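Local coordinates for protein GTN Reductase (Agrobacterium tumefaciens, PDB 5N6G) that probably reduces activated carbon-carbon double bonds as an FMN-dependent ene-reductase of the Old Yellow Enzyme family, at residues A[101-109]-A[139-147]. Residues are numbered along the deposited sequence; the frame is centred on the assembly and turned at random.
Sequences VGRISHTSL and FAETSEPRA
Ser143 joins segments 101-109 and 139-147 through both its backbone and its side chain. Its N donates to Ser105 O over 2.9 Å, nearly straight (168°) and in the carbonyl plane. Its OG, set beside its own backbone N (chi1 -65°), accepts from Thr107 N at 2.9 Å along a more bent path (146°). Serine is short enough to lie against the facing backbone while still offering an acceptor. The same hydroxyl lies 3.4 Å from CD2 of His106, obliquely to the ring. Histidine suits its place because the flat ring packs on the small methyl of Ala140 and meets Glu141 O at its edge, while ND1 is gripped twice by Ser108, through N and OG.

Toward Arg103, a water donates to Arg103 O and Ser143 O, each at 2.8 Å, and accepts from Thr142 OG1. Threonine serves doubly, its CG2 touching CG2 of Ile104 at 4.1 Å. Pro145 lays its apolar ring on Arg103 CB, and the arginine's extended chain carries NH1 away to hydrogen-bond Ile122 O.

In this TIM barrel the start of the excursion after strand 94-99 is thus tied to its returning end, strand 137-141 and the loop beyond, with the Ile104 side chain about 7 Å from bound 2-phenylacrylic acid. The polar links are neutral hydrogen bonds and the rest apolar contact, so the join probably relies on fit more than charge.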
loop_
_atom_site.group_PDB
_atom_site.type_symbol
_atom_site.label_atom_id
_atom_site.label_comp_id
_atom_site.label_asym_id
_atom_site.label_seq_id
_atom_site.Cartn_x
_atom_site.Cartn_y
_atom_site.Cartn_z
ATOM N N VAL A 101 1.111 -2.837 10.257
ATOM C CA VAL A 101 2.475 -3.327 10.074
ATOM C C VAL A 101 2.755 -4.682 10.697
ATOM O O VAL A 101 3.799 -5.279 10.392
ATOM C CB VAL A 101 3.523 -2.375 10.667
ATOM C CG1 VAL A 101 3.438 -1.040 9.965
ATOM C CG2 VAL A 101 3.349 -2.212 12.171
ATOM N N GLY A 102 1.886 -5.177 11.566
ATOM C CA GLY A 102 2.194 -6.404 12.284
ATOM C C GLY A 102 3.512 -6.328 13.020
ATOM O O GLY A 102 3.767 -5.406 13.799
ATOM N N ARG A 103 4.382 -7.319 12.793
ATOM C CA ARG A 103 5.617 -7.412 13.562
ATOM C C ARG A 103 6.639 -6.314 13.261
ATOM O O ARG A 103 7.642 -6.227 13.980
ATOM C CB ARG A 103 6.280 -8.767 13.333
ATOM C CG ARG A 103 6.879 -8.948 11.942
ATOM C CD ARG A 103 7.440 -10.360 11.801
ATOM N NE ARG A 103 8.106 -10.547 10.512
ATOM C CZ ARG A 103 9.053 -11.451 10.285
ATOM N NH1 ARG A 103 9.466 -12.295 11.226
ATOM N NH2 ARG A 103 9.609 -11.522 9.079
ATOM N N ILE A 104 6.426 -5.506 12.226
ATOM C CA ILE A 104 7.424 -4.505 11.815
ATOM C C ILE A 104 7.109 -3.230 12.586
ATOM O O ILE A 104 6.546 -2.265 12.064
ATOM C CB ILE A 104 7.421 -4.298 10.304
ATOM C CG1 ILE A 104 7.559 -5.643 9.574
ATOM C CG2 ILE A 104 8.527 -3.373 9.910
ATOM C CD1 ILE A 104 8.856 -6.406 9.869
ATOM N N SER A 105 7.484 -3.222 13.863
ATOM C CA SER A 105 7.193 -2.094 14.739
ATOM C C SER A 105 8.148 -2.134 15.932
ATOM O O SER A 105 9.063 -2.958 16.005
ATOM C CB SER A 105 5.722 -2.119 15.165
ATOM O OG SER A 105 5.319 -0.947 15.876
ATOM N N HIS A 106 7.933 -1.206 16.856
ATOM C CA HIS A 106 8.765 -1.047 18.034
ATOM C C HIS A 106 7.849 -0.776 19.215
ATOM O O HIS A 106 6.785 -0.184 19.053
ATOM C CB HIS A 106 9.757 0.106 17.836
ATOM C CG HIS A 106 10.803 0.200 18.902
ATOM N ND1 HIS A 106 10.670 1.036 19.990
ATOM C CD2 HIS A 106 12.010 -0.405 19.035
ATOM C CE1 HIS A 106 11.735 0.920 20.761
ATOM N NE2 HIS A 106 12.569 0.065 20.195
ATOM N N THR A 107 8.248 -1.256 20.388
ATOM C CA THR A 107 7.419 -1.080 21.581
ATOM C C THR A 107 7.084 0.387 21.844
ATOM O O THR A 107 5.988 0.686 22.327
ATOM C CB THR A 107 8.114 -1.672 22.796
ATOM O OG1 THR A 107 9.405 -1.052 22.952
ATOM C CG2 THR A 107 8.258 -3.176 22.654
ATOM N N SER A 108 7.995 1.311 21.523
ATOM C CA SER A 108 7.766 2.730 21.801
ATOM C C SER A 108 6.622 3.326 20.974
ATOM O O SER A 108 6.136 4.419 21.302
ATOM C CB SER A 108 9.061 3.513 21.554
ATOM O OG SER A 108 9.368 3.491 20.172
ATOM N N LEU A 109 6.199 2.655 19.899
ATOM C CA LEU A 109 5.093 3.095 19.061
ATOM C C LEU A 109 3.770 2.433 19.423
ATOM O O LEU A 109 2.719 2.869 18.932
ATOM C CB LEU A 109 5.409 2.805 17.579
ATOM C CG LEU A 109 6.680 3.453 17.037
ATOM C CD1 LEU A 109 7.034 2.875 15.652
ATOM C CD2 LEU A 109 6.511 4.956 16.964
ATOM N N PHE A 139 17.111 5.276 14.813
ATOM C CA PHE A 139 16.855 3.996 14.171
ATOM C C PHE A 139 16.928 2.892 15.208
ATOM O O PHE A 139 17.742 2.942 16.136
ATOM C CB PHE A 139 17.872 3.721 13.065
ATOM C CG PHE A 139 17.361 4.009 11.691
ATOM C CD1 PHE A 139 16.979 2.977 10.853
ATOM C CD2 PHE A 139 17.257 5.310 11.238
ATOM C CE1 PHE A 139 16.510 3.237 9.582
ATOM C CE2 PHE A 139 16.787 5.581 9.973
ATOM C CZ PHE A 139 16.414 4.543 9.140
ATOM N N ALA A 140 16.077 1.885 15.046
ATOM C CA ALA A 140 16.029 0.809 16.013
ATOM C C ALA A 140 15.679 -0.475 15.283
ATOM O O ALA A 140 15.005 -0.460 14.244
ATOM C CB ALA A 140 15.009 1.080 17.130
ATOM N N GLU A 141 16.176 -1.575 15.829
ATOM C CA GLU A 141 15.712 -2.877 15.375
ATOM C C GLU A 141 14.263 -3.041 15.792
ATOM O O GLU A 141 13.862 -2.580 16.870
ATOM C CB GLU A 141 16.558 -3.984 15.989
ATOM C CG GLU A 141 18.039 -3.874 15.639
ATOM C CD GLU A 141 18.906 -4.900 16.357
ATOM O OE1 GLU A 141 18.362 -5.896 16.877
ATOM O OE2 GLU A 141 20.139 -4.702 16.402
ATOM N N THR A 142 13.480 -3.708 14.950
ATOM C CA THR A 142 12.096 -3.977 15.307
ATOM C C THR A 142 12.038 -4.888 16.534
ATOM O O THR A 142 12.918 -5.712 16.779
ATOM C CB THR A 142 11.312 -4.576 14.138
ATOM O OG1 THR A 142 11.993 -5.712 13.596
ATOM C CG2 THR A 142 11.136 -3.507 13.053
ATOM N N SER A 143 10.963 -4.725 17.292
ATOM C CA SER A 143 10.788 -5.367 18.582
ATOM C C SER A 143 10.285 -6.801 18.424
ATOM O O SER A 143 9.685 -7.180 17.409
ATOM C CB SER A 143 9.781 -4.564 19.415
ATOM O OG SER A 143 10.273 -3.274 19.717
ATOM N N GLU A 144 10.479 -7.586 19.483
ATOM C CA GLU A 144 9.933 -8.945 19.545
ATOM C C GLU A 144 8.408 -8.908 19.520
ATOM O O GLU A 144 7.810 -8.279 20.412
ATOM C CB GLU A 144 10.350 -9.642 20.840
ATOM C CG GLU A 144 11.796 -9.858 21.026
ATOM C CD GLU A 144 12.085 -10.669 22.288
ATOM O OE1 GLU A 144 11.338 -10.547 23.297
ATOM O OE2 GLU A 144 13.061 -11.437 22.259
ATOM N N PRO A 145 7.744 -9.594 18.593
ATOM C CA PRO A 145 6.281 -9.581 18.545
ATOM C C PRO A 145 5.664 -10.685 19.384
ATOM O O PRO A 145 6.311 -11.672 19.732
ATOM C CB PRO A 145 5.972 -9.836 17.065
ATOM C CG PRO A 145 7.107 -10.727 16.646
ATOM C CD PRO A 145 8.313 -10.276 17.414
ATOM N N ARG A 146 4.375 -10.509 19.672
ATOM C CA ARG A 146 3.565 -11.550 20.285
ATOM C C ARG A 146 2.589 -12.097 19.258
ATOM O O ARG A 146 2.164 -11.383 18.339
ATOM C CB ARG A 146 2.798 -11.039 21.512
ATOM C CG ARG A 146 1.751 -9.999 21.232
ATOM C CD ARG A 146 0.966 -9.649 22.545
ATOM N NE ARG A 146 -0.134 -8.734 22.229
ATOM C CZ ARG A 146 -1.342 -9.121 21.812
ATOM N NH1 ARG A 146 -1.641 -10.409 21.699
ATOM N NH2 ARG A 146 -2.247 -8.210 21.498
ATOM N N ALA A 147 2.226 -13.366 19.425
ATOM C CA ALA A 147 1.330 -14.029 18.488
ATOM C C ALA A 147 -0.120 -13.666 18.804
ATOM O O ALA A 147 -0.533 -13.658 19.970
ATOM C CB ALA A 147 1.511 -15.540 18.546
HETATM O O HOH W 1 9.967 -7.654 14.662
#